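Long-range contacts in DNA polymerase sliding clamp 2 (Thermococcus kodakarensis, PDB 3LX2), which probably acts as a ring-shaped sliding clamp that encircles DNA and tethers the polymerase and other replication proteins to it: residues A18-E26 with M38-V49; A68-V79 with K112-T120. All coordinates share one frame; numbering follows the deposited sequence.

Interaction 1: residues A18-E26 with M38-V49; sequences ATLEKFFDE and MRAIDPSRVVLV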
loop_
_atom_site.group_PDB
_atom_site.type_symbol
_atom_site.label_atom_id
_atom_site.label_comp_id
_atom_site.label_asym_id
_atom_site.label_seq_id
_atom_site.Cartn_x
_atom_site.Cartn_y
_atom_site.Cartn_z
ATOM N N ALA A 18 -5.050 1.772 19.030
ATOM C CA ALA A 18 -4.336 0.795 18.218
ATOM C C ALA A 18 -3.247 0.108 19.074
ATOM O O ALA A 18 -3.051 -1.094 19.007
ATOM C CB ALA A 18 -3.736 1.441 16.930
ATOM N N THR A 19 -2.571 0.857 19.909
ATOM C CA THR A 19 -1.590 0.221 20.732
ATOM C C THR A 19 -2.247 -0.743 21.765
ATOM O O THR A 19 -1.785 -1.848 21.958
ATOM C CB THR A 19 -0.735 1.288 21.324
ATOM O OG1 THR A 19 -0.318 2.106 20.239
ATOM C CG2 THR A 19 0.452 0.726 22.014
ATOM N N LEU A 20 -3.381 -0.361 22.318
ATOM C CA LEU A 20 -4.042 -1.175 23.337
ATOM C C LEU A 20 -4.594 -2.459 22.772
ATOM O O LEU A 20 -4.458 -3.529 23.381
ATOM C CB LEU A 20 -5.131 -0.387 24.087
ATOM C CG LEU A 20 -4.647 0.921 24.708
ATOM C CD1 LEU A 20 -5.746 1.661 25.552
ATOM C CD2 LEU A 20 -3.398 0.689 25.535
ATOM N N GLU A 21 -5.201 -2.370 21.598
ATOM C CA GLU A 21 -5.893 -3.530 21.022
ATOM C C GLU A 21 -4.888 -4.641 20.750
ATOM O O GLU A 21 -5.258 -5.814 20.616
ATOM C CB GLU A 21 -6.608 -3.124 19.743
ATOM C CG GLU A 21 -7.595 -4.157 19.146
ATOM C CD GLU A 21 -6.899 -5.174 18.308
ATOM O OE1 GLU A 21 -5.916 -4.794 17.652
ATOM O OE2 GLU A 21 -7.294 -6.359 18.303
ATOM N N LYS A 22 -3.615 -4.280 20.655
ATOM C CA LYS A 22 -2.609 -5.276 20.328
ATOM C C LYS A 22 -2.478 -6.265 21.465
ATOM O O LYS A 22 -2.167 -7.381 21.205
ATOM C CB LYS A 22 -1.237 -4.638 20.029
ATOM C CG LYS A 22 -1.159 -3.923 18.668
ATOM C CD LYS A 22 -1.569 -4.886 17.543
ATOM C CE LYS A 22 -1.752 -4.172 16.228
ATOM N NZ LYS A 22 -0.439 -3.719 15.734
ATOM N N PHE A 23 -2.771 -5.840 22.704
ATOM C CA PHE A 23 -2.537 -6.658 23.899
ATOM C C PHE A 23 -3.754 -7.146 24.628
ATOM O O PHE A 23 -3.663 -8.161 25.327
ATOM C CB PHE A 23 -1.684 -5.896 24.928
ATOM C CG PHE A 23 -0.394 -5.414 24.369
ATOM C CD1 PHE A 23 0.670 -6.309 24.189
ATOM C CD2 PHE A 23 -0.246 -4.083 23.967
ATOM C CE1 PHE A 23 1.894 -5.871 23.648
ATOM C CE2 PHE A 23 0.969 -3.645 23.426
ATOM C CZ PHE A 23 2.046 -4.553 23.272
ATOM N N PHE A 24 -4.857 -6.406 24.505
ATOM C CA PHE A 24 -6.084 -6.657 25.243
ATOM C C PHE A 24 -7.284 -6.694 24.346
ATOM O O PHE A 24 -7.382 -5.940 23.402
ATOM C CB PHE A 24 -6.303 -5.585 26.296
ATOM C CG PHE A 24 -5.048 -5.149 26.970
ATOM C CD1 PHE A 24 -4.426 -5.976 27.913
ATOM C CD2 PHE A 24 -4.468 -3.952 26.645
ATOM C CE1 PHE A 24 -3.244 -5.569 28.535
ATOM C CE2 PHE A 24 -3.309 -3.549 27.247
ATOM C CZ PHE A 24 -2.683 -4.360 28.190
ATOM N N ASP A 25 -8.226 -7.560 24.678
ATOM C CA ASP A 25 -9.423 -7.722 23.879
ATOM C C ASP A 25 -10.427 -6.629 24.275
ATOM O O ASP A 25 -11.230 -6.194 23.452
ATOM C CB ASP A 25 -10.016 -9.126 24.093
ATOM C CG ASP A 25 -8.986 -10.248 23.846
ATOM O OD1 ASP A 25 -8.343 -10.274 22.777
ATOM O OD2 ASP A 25 -8.814 -11.133 24.729
ATOM N N GLU A 26 -10.345 -6.213 25.538
ATOM C CA GLU A 26 -11.302 -5.339 26.154
ATOM C C GLU A 26 -10.560 -4.374 27.031
ATOM O O GLU A 26 -9.512 -4.718 27.597
ATOM C CB GLU A 26 -12.276 -6.120 27.052
ATOM C CG GLU A 26 -12.684 -7.517 26.511
ATOM C CD GLU A 26 -13.897 -8.100 27.241
ATOM O OE1 GLU A 26 -13.880 -8.111 28.521
ATOM O OE2 GLU A 26 -14.864 -8.531 26.526
ATOM N N MET A 38 -6.747 4.017 32.805
ATOM C CA MET A 38 -6.877 2.616 32.599
ATOM C C MET A 38 -5.601 1.963 33.060
ATOM O O MET A 38 -4.526 2.534 32.951
ATOM C CB MET A 38 -7.133 2.304 31.139
ATOM C CG MET A 38 -6.923 0.849 30.812
ATOM S SD MET A 38 -7.060 0.640 29.047
ATOM C CE MET A 38 -6.361 -0.964 28.858
ATOM N N ARG A 39 -5.753 0.755 33.582
ATOM C CA ARG A 39 -4.669 -0.052 34.019
ATOM C C ARG A 39 -5.102 -1.453 33.748
ATOM O O ARG A 39 -6.187 -1.858 34.163
ATOM C CB ARG A 39 -4.398 0.114 35.500
ATOM C CG ARG A 39 -3.154 -0.694 35.904
ATOM C CD ARG A 39 -2.611 -0.378 37.279
ATOM N NE ARG A 39 -2.239 1.020 37.527
ATOM C CZ ARG A 39 -1.840 1.452 38.724
ATOM N NH1 ARG A 39 -1.770 0.588 39.754
ATOM N NH2 ARG A 39 -1.510 2.728 38.907
ATOM N N ALA A 40 -4.274 -2.192 33.014
ATOM C CA ALA A 40 -4.644 -3.540 32.639
ATOM C C ALA A 40 -3.386 -4.367 32.430
ATOM O O ALA A 40 -2.265 -3.800 32.322
ATOM C CB ALA A 40 -5.462 -3.501 31.395
ATOM N N ILE A 41 -3.578 -5.696 32.360
ATOM C CA ILE A 41 -2.479 -6.647 32.100
ATOM C C ILE A 41 -2.911 -7.653 31.059
ATOM O O ILE A 41 -4.044 -8.088 31.032
ATOM C CB ILE A 41 -2.032 -7.393 33.398
ATOM C CG1 ILE A 41 -1.666 -6.418 34.510
ATOM C CG2 ILE A 41 -0.765 -8.249 33.188
ATOM C CD1 ILE A 41 -1.199 -7.129 35.812
ATOM N N ASP A 42 -1.994 -8.061 30.204
ATOM C CA ASP A 42 -2.306 -9.108 29.211
ATOM C C ASP A 42 -2.426 -10.502 29.853
ATOM O O ASP A 42 -1.833 -10.755 30.903
ATOM C CB ASP A 42 -1.276 -9.095 28.054
ATOM C CG ASP A 42 -0.018 -9.861 28.362
ATOM O OD1 ASP A 42 0.333 -10.777 27.576
ATOM O OD2 ASP A 42 0.625 -9.573 29.395
ATOM N N PRO A 43 -3.158 -11.418 29.202
ATOM C CA PRO A 43 -3.359 -12.740 29.790
ATOM C C PRO A 43 -2.045 -13.512 29.998
ATOM O O PRO A 43 -1.990 -14.440 30.811
ATOM C CB PRO A 43 -4.247 -13.472 28.751
ATOM C CG PRO A 43 -4.498 -12.508 27.644
ATOM C CD PRO A 43 -3.504 -11.403 27.770
ATOM N N SER A 44 -0.996 -13.125 29.289
ATOM C CA SER A 44 0.305 -13.762 29.477
ATOM C C SER A 44 1.033 -13.205 30.666
ATOM O O SER A 44 2.096 -13.700 31.043
ATOM C CB SER A 44 1.182 -13.500 28.264
ATOM O OG SER A 44 2.169 -14.516 28.222
ATOM N N ARG A 45 0.473 -12.143 31.234
ATOM C CA ARG A 45 1.128 -11.385 32.286
ATOM C C ARG A 45 2.495 -10.898 31.835
ATOM O O ARG A 45 3.366 -10.650 32.655
ATOM C CB ARG A 45 1.299 -12.228 33.556
ATOM C CG ARG A 45 0.082 -13.073 33.926
ATOM C CD ARG A 45 -1.041 -12.146 34.205
ATOM N NE ARG A 45 -2.306 -12.835 34.447
ATOM C CZ ARG A 45 -3.480 -12.217 34.370
ATOM N NH1 ARG A 45 -3.518 -10.938 34.029
ATOM N NH2 ARG A 45 -4.606 -12.875 34.618
ATOM N N VAL A 46 2.709 -10.772 30.534
ATOM C CA VAL A 46 3.945 -10.165 30.114
ATOM C C VAL A 46 3.872 -8.628 30.037
ATOM O O VAL A 46 4.911 -7.961 30.175
ATOM C CB VAL A 46 4.462 -10.788 28.840
ATOM C CG1 VAL A 46 5.695 -10.084 28.394
ATOM C CG2 VAL A 46 4.836 -12.208 29.134
ATOM N N VAL A 47 2.662 -8.079 29.878
ATOM C CA VAL A 47 2.481 -6.673 29.507
ATOM C C VAL A 47 1.487 -5.935 30.391
ATOM O O VAL A 47 0.355 -6.341 30.516
ATOM C CB VAL A 47 2.093 -6.537 27.980
ATOM C CG1 VAL A 47 1.719 -5.140 27.605
ATOM C CG2 VAL A 47 3.236 -6.959 27.110
ATOM N N LEU A 48 1.943 -4.863 31.023
ATOM C CA LEU A 48 1.066 -3.996 31.833
ATOM C C LEU A 48 1.000 -2.569 31.316
ATOM O O LEU A 48 2.036 -1.921 31.117
ATOM C CB LEU A 48 1.521 -3.927 33.301
ATOM C CG LEU A 48 0.737 -2.962 34.225
ATOM C CD1 LEU A 48 0.890 -3.392 35.717
ATOM C CD2 LEU A 48 1.129 -1.469 34.056
ATOM N N VAL A 49 -0.219 -2.068 31.183
ATOM C CA VAL A 49 -0.415 -0.707 30.755
ATOM C C VAL A 49 -1.008 0.161 31.848
ATOM O O VAL A 49 -1.941 -0.249 32.558
ATOM C CB VAL A 49 -1.209 -0.617 29.438
ATOM C CG1 VAL A 49 -2.675 -0.852 29.697
ATOM C CG2 VAL A 49 -0.984 0.701 28.833
#
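Phe24 lays its ring against the hairpin formed by residues 38-49 and is gripped on several sides. The CB of Ala40 sits off-centre over one face, while the CB of the preceding Phe23 lies over the centre of the other, 3.6 Å above the plane. At the rim, CE1 of Phe24 points at the backbone, in line with the ring plane, and comes within 3.2 Å of Asp42 N. Val49 approaches obliquely, its CG1 3.7 Å from CE2 of Phe24, and the methyl CE of Met38 touches the CD2 side of the ring.

Phe23 turns to a different part of the hairpin. Its CG is anti to the carbonyl carbon (chi1 -55°), which brings one face against Val47: CG1 stands 3.9 Å from the ring centroid and 17° off the normal, a CH-pi contact in which the two side chains cross at about a right angle. Tyr204 and Ile208 of helix 202-209 also pack on Phe23.

Here the C-terminal part of helix 10-21 and the chain leaving it lie over one side of the hairpin of strands 35-41 and 47-54, as in the PCNA fold, where the helices line the inner surface of the ring and the sheets form its outer layer. One turn back, Leu20 splits its branches: CD1 meets Met38 SD tip to tip at 3.9 Å, while CD2 reaches CG2 of Val49. Met38 gets there through an extended chain.

The hairpin turn is a type I beta turn from Asp42 to Arg45. Asp42 folds its carboxylate back over the turn, where OD2 accepts from Val47 N at 2.6 Å, met from 46° out of the carboxylate plane, and OD1 takes a weak bond from Ser44 N. Its CB meanwhile lies against Phe23 O, 3.7 Å away.

Interaction 2: residues A68-V79 with K112-T120; sequences AIAFDLKRFLKV and KLPLIDANT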
loop_
_atom_site.group_PDB
_atom_site.type_symbol
_atom_site.label_atom_id
_atom_site.label_comp_id
_atom_site.label_asym_id
_atom_site.label_seq_id
_atom_site.Cartn_x
_atom_site.Cartn_y
_atom_site.Cartn_z
ATOM N N ALA A 68 -16.547 3.544 35.791
ATOM C CA ALA A 68 -15.827 2.708 34.861
ATOM C C ALA A 68 -16.727 2.210 33.764
ATOM O O ALA A 68 -17.782 1.617 34.039
ATOM C CB ALA A 68 -15.248 1.523 35.588
ATOM N N ILE A 69 -16.297 2.411 32.521
ATOM C CA ILE A 69 -16.923 1.761 31.373
ATOM C C ILE A 69 -15.964 0.773 30.744
ATOM O O ILE A 69 -14.733 0.910 30.855
ATOM C CB ILE A 69 -17.370 2.751 30.289
ATOM C CG1 ILE A 69 -16.266 3.768 30.015
ATOM C CG2 ILE A 69 -18.694 3.421 30.681
ATOM C CD1 ILE A 69 -16.569 4.694 28.864
ATOM N N ALA A 70 -16.515 -0.211 30.058
ATOM C CA ALA A 70 -15.727 -1.267 29.492
ATOM C C ALA A 70 -16.317 -1.633 28.138
ATOM O O ALA A 70 -17.533 -1.649 27.962
ATOM C CB ALA A 70 -15.721 -2.498 30.444
ATOM N N PHE A 71 -15.462 -1.918 27.169
ATOM C CA PHE A 71 -15.978 -2.191 25.835
ATOM C C PHE A 71 -14.967 -2.937 24.993
ATOM O O PHE A 71 -13.799 -3.043 25.344
ATOM C CB PHE A 71 -16.408 -0.885 25.149
ATOM C CG PHE A 71 -15.424 0.209 25.339
ATOM C CD1 PHE A 71 -14.373 0.360 24.456
ATOM C CD2 PHE A 71 -15.508 1.045 26.441
ATOM C CE1 PHE A 71 -13.426 1.346 24.662
ATOM C CE2 PHE A 71 -14.579 2.030 26.649
ATOM C CZ PHE A 71 -13.539 2.191 25.746
ATOM N N ASP A 72 -15.422 -3.444 23.862
ATOM C CA ASP A 72 -14.557 -4.262 23.064
ATOM C C ASP A 72 -13.540 -3.390 22.281
ATOM O O ASP A 72 -13.927 -2.488 21.530
ATOM C CB ASP A 72 -15.375 -5.165 22.179
ATOM C CG ASP A 72 -14.557 -6.220 21.604
ATOM O OD1 ASP A 72 -13.927 -6.984 22.357
ATOM O OD2 ASP A 72 -14.508 -6.291 20.383
ATOM N N LEU A 73 -12.243 -3.655 22.494
ATOM C CA LEU A 73 -11.227 -2.761 21.980
ATOM C C LEU A 73 -11.254 -2.786 20.444
ATOM O O LEU A 73 -11.251 -1.750 19.777
ATOM C CB LEU A 73 -9.846 -3.060 22.573
ATOM C CG LEU A 73 -9.343 -2.305 23.819
ATOM C CD1 LEU A 73 -8.171 -2.999 24.577
ATOM C CD2 LEU A 73 -8.934 -0.871 23.504
ATOM N N LYS A 74 -11.353 -3.979 19.884
ATOM C CA LYS A 74 -11.358 -4.112 18.464
ATOM C C LYS A 74 -12.599 -3.496 17.857
ATOM O O LYS A 74 -12.557 -3.123 16.715
ATOM C CB LYS A 74 -11.226 -5.589 18.061
ATOM C CG LYS A 74 -11.300 -5.812 16.567
ATOM C CD LYS A 74 -11.334 -7.302 16.130
ATOM C CE LYS A 74 -9.999 -8.011 16.344
ATOM N NZ LYS A 74 -9.950 -8.654 17.679
ATOM N N ARG A 75 -13.722 -3.424 18.569
ATOM C CA ARG A 75 -14.934 -2.828 17.965
ATOM C C ARG A 75 -14.754 -1.306 17.827
ATOM O O ARG A 75 -15.080 -0.692 16.798
ATOM C CB ARG A 75 -16.149 -3.092 18.838
ATOM C CG ARG A 75 -17.146 -4.094 18.310
ATOM C CD ARG A 75 -18.383 -3.998 19.216
ATOM N NE ARG A 75 -19.588 -4.014 18.397
ATOM C CZ ARG A 75 -20.637 -4.812 18.569
ATOM N NH1 ARG A 75 -20.689 -5.674 19.583
ATOM N NH2 ARG A 75 -21.660 -4.704 17.730
ATOM N N PHE A 76 -14.224 -0.732 18.890
ATOM C CA PHE A 76 -14.005 0.667 19.039
ATOM C C PHE A 76 -12.944 1.102 18.078
ATOM O O PHE A 76 -13.022 2.173 17.518
ATOM C CB PHE A 76 -13.490 0.905 20.449
ATOM C CG PHE A 76 -13.373 2.343 20.830
ATOM C CD1 PHE A 76 -14.295 3.277 20.372
ATOM C CD2 PHE A 76 -12.359 2.752 21.682
ATOM C CE1 PHE A 76 -14.208 4.618 20.755
ATOM C CE2 PHE A 76 -12.247 4.101 22.049
ATOM C CZ PHE A 76 -13.185 5.037 21.580
ATOM N N LEU A 77 -11.950 0.257 17.890
ATOM C CA LEU A 77 -10.827 0.598 17.031
ATOM C C LEU A 77 -11.281 0.724 15.592
ATOM O O LEU A 77 -10.856 1.654 14.888
ATOM C CB LEU A 77 -9.678 -0.413 17.130
ATOM C CG LEU A 77 -8.501 -0.158 16.162
ATOM C CD1 LEU A 77 -7.875 1.208 16.404
ATOM C CD2 LEU A 77 -7.470 -1.287 16.321
ATOM N N LYS A 78 -12.161 -0.173 15.164
ATOM C CA LYS A 78 -12.719 -0.048 13.792
ATOM C C LYS A 78 -13.449 1.274 13.523
ATOM O O LYS A 78 -13.295 1.841 12.443
ATOM C CB LYS A 78 -13.606 -1.243 13.401
ATOM C CG LYS A 78 -12.803 -2.521 13.340
ATOM C CD LYS A 78 -13.706 -3.742 13.084
ATOM C CE LYS A 78 -12.870 -4.905 12.528
ATOM N NZ LYS A 78 -13.743 -5.929 11.815
ATOM N N VAL A 79 -14.218 1.755 14.496
ATOM C CA VAL A 79 -14.873 3.033 14.386
ATOM C C VAL A 79 -13.818 4.084 14.236
ATOM O O VAL A 79 -13.913 4.947 13.342
ATOM C CB VAL A 79 -15.661 3.382 15.623
ATOM C CG1 VAL A 79 -16.086 4.819 15.573
ATOM C CG2 VAL A 79 -16.885 2.447 15.777
ATOM N N LYS A 112 -23.152 3.851 18.218
ATOM C CA LYS A 112 -23.406 3.357 19.577
ATOM C C LYS A 112 -22.867 1.943 19.784
ATOM O O LYS A 112 -23.189 1.009 19.008
ATOM C CB LYS A 112 -24.871 3.448 19.929
ATOM C CG LYS A 112 -25.202 4.808 20.456
ATOM C CD LYS A 112 -26.575 4.872 21.090
ATOM C CE LYS A 112 -27.617 5.014 20.013
ATOM N NZ LYS A 112 -28.832 5.672 20.566
ATOM N N LEU A 113 -22.034 1.805 20.821
ATOM C CA LEU A 113 -21.387 0.515 21.084
ATOM C C LEU A 113 -21.806 -0.052 22.419
ATOM O O LEU A 113 -21.847 0.685 23.403
ATOM C CB LEU A 113 -19.859 0.640 21.052
ATOM C CG LEU A 113 -19.182 1.525 20.026
ATOM C CD1 LEU A 113 -17.718 1.708 20.473
ATOM C CD2 LEU A 113 -19.281 0.995 18.576
ATOM N N PRO A 114 -22.077 -1.361 22.471
ATOM C CA PRO A 114 -22.605 -1.976 23.709
ATOM C C PRO A 114 -21.510 -2.050 24.735
ATOM O O PRO A 114 -20.398 -2.417 24.416
ATOM C CB PRO A 114 -23.003 -3.370 23.262
ATOM C CG PRO A 114 -21.992 -3.704 22.157
ATOM C CD PRO A 114 -21.713 -2.374 21.463
ATOM N N LEU A 115 -21.816 -1.645 25.945
ATOM C CA LEU A 115 -20.866 -1.695 27.028
ATOM C C LEU A 115 -20.875 -3.071 27.619
ATOM O O LEU A 115 -21.833 -3.823 27.431
ATOM C CB LEU A 115 -21.279 -0.701 28.094
ATOM C CG LEU A 115 -21.127 0.733 27.605
ATOM C CD1 LEU A 115 -21.754 1.698 28.577
ATOM C CD2 LEU A 115 -19.637 1.001 27.388
ATOM N N ILE A 116 -19.809 -3.413 28.337
ATOM C CA ILE A 116 -19.769 -4.703 29.004
ATOM C C ILE A 116 -19.382 -4.607 30.467
ATOM O O ILE A 116 -19.030 -3.527 30.946
ATOM C CB ILE A 116 -18.919 -5.778 28.249
ATOM C CG1 ILE A 116 -17.437 -5.485 28.387
ATOM C CG2 ILE A 116 -19.416 -5.954 26.787
ATOM C CD1 ILE A 116 -16.589 -6.182 27.378
ATOM N N ASP A 117 -19.460 -5.758 31.149
ATOM C CA ASP A 117 -19.038 -5.931 32.552
ATOM C C ASP A 117 -17.742 -5.196 32.871
ATOM O O ASP A 117 -16.687 -5.538 32.344
ATOM C CB ASP A 117 -18.906 -7.439 32.893
ATOM C CG ASP A 117 -18.969 -7.726 34.433
ATOM O OD1 ASP A 117 -18.947 -6.759 35.230
ATOM O OD2 ASP A 117 -19.045 -8.925 34.846
ATOM N N ALA A 118 -17.837 -4.194 33.743
ATOM C CA ALA A 118 -16.691 -3.322 34.116
ATOM C C ALA A 118 -15.890 -3.740 35.390
ATOM O O ALA A 118 -15.224 -2.898 36.012
ATOM C CB ALA A 118 -17.173 -1.871 34.226
ATOM N N ASN A 119 -15.934 -5.042 35.725
ATOM C CA ASN A 119 -15.303 -5.682 36.918
ATOM C C ASN A 119 -13.772 -5.867 36.930
ATOM O O ASN A 119 -13.275 -6.988 37.136
ATOM C CB ASN A 119 -15.933 -7.071 37.168
ATOM C CG ASN A 119 -17.307 -6.998 37.818
ATOM O OD1 ASN A 119 -17.781 -5.913 38.196
ATOM N ND2 ASN A 119 -17.962 -8.164 37.953
ATOM N N THR A 120 -13.031 -4.780 36.731
ATOM C CA THR A 120 -11.579 -4.817 36.876
ATOM C C THR A 120 -11.213 -4.991 38.347
ATOM O O THR A 120 -11.572 -4.154 39.180
ATOM C CB THR A 120 -10.886 -3.574 36.252
ATOM O OG1 THR A 120 -10.500 -3.896 34.921
ATOM C CG2 THR A 120 -9.602 -3.192 36.995
HETATM O O HOH W 1 -18.045 -3.585 23.402
#
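Leu115 meets the strand 68-72 along most of its side chain. Its CB lies 3.9 Å from Ala70 O. From there CG, anti to the carbonyl carbon (chi1 -68°), carries the fork toward Ile69. CD1 touches CG2 of Ile69; CD2 packs against Ile69 CB, approaches Ala70 O to 3.4 Å and meets CD2 of Phe71 on an oblique line. Lys93 of strand 88-93 also touches Leu115.

Next along the chain, Ile116 N gives the one direct hydrogen bond between the segments, to Ala70 O at 2.9 Å. The N-H is fairly straight on the oxygen but arrives 40° out of the carbonyl plane. A water stands in for a second link: it accepts from Asp72 N and donates to Pro114 O. Ala118 CB then closes over Ala68 O and the methyl of Ala70.

These residues bring together two sheets: a long one that runs through both halves of the chain, and the five-stranded sheet ending in strand 108-114. Strand 67-72, outermost in the first within this chain, leads into helix 73-80, with Asp72 at the N-cap; strand 108-114, outermost in the second within this chain, runs on into the interdomain connecting loop of the clamp. Helix 73-79 and strand 112-114 run almost antiparallel, at 171°, with axes 9.8 Å apart at closest.

Leu113 packs between them with both branches, CD1 against CD1 of Phe76 at 3.8 Å and CD2 sliding past CG2 of Val79. The Pro114 ring lies over one face of the Arg75 guanidinium, with CD 3.8 Å above the plane and over its centre. NH2 of that group forms a salt bridge with Asp172 of the second subunit; a strand of that subunit also pairs with Lys112, extending the sheet across the trimer interface.

Interactions 1 and 2 share the nine-stranded sheet, strand 67-72 lying two places from strand 35-41 with strand 26-31 between them. Interaction 1 is mostly buried, its centre about 9 Å from the centre of the chain, and joins its segments by apolar and aromatic packing with no hydrogen bond across. Interaction 2 has its centre about 18 Å from that point and is only partly buried; it adds a backbone bond, a water bridge and an arginine that faces another subunit. The two meet where helix 10-21 gives way to strand 26-31: Asp25 O lies 2.9 Å from Leu73 N, a probable hydrogen bond, and Leu73 packs on Leu20 and Phe24.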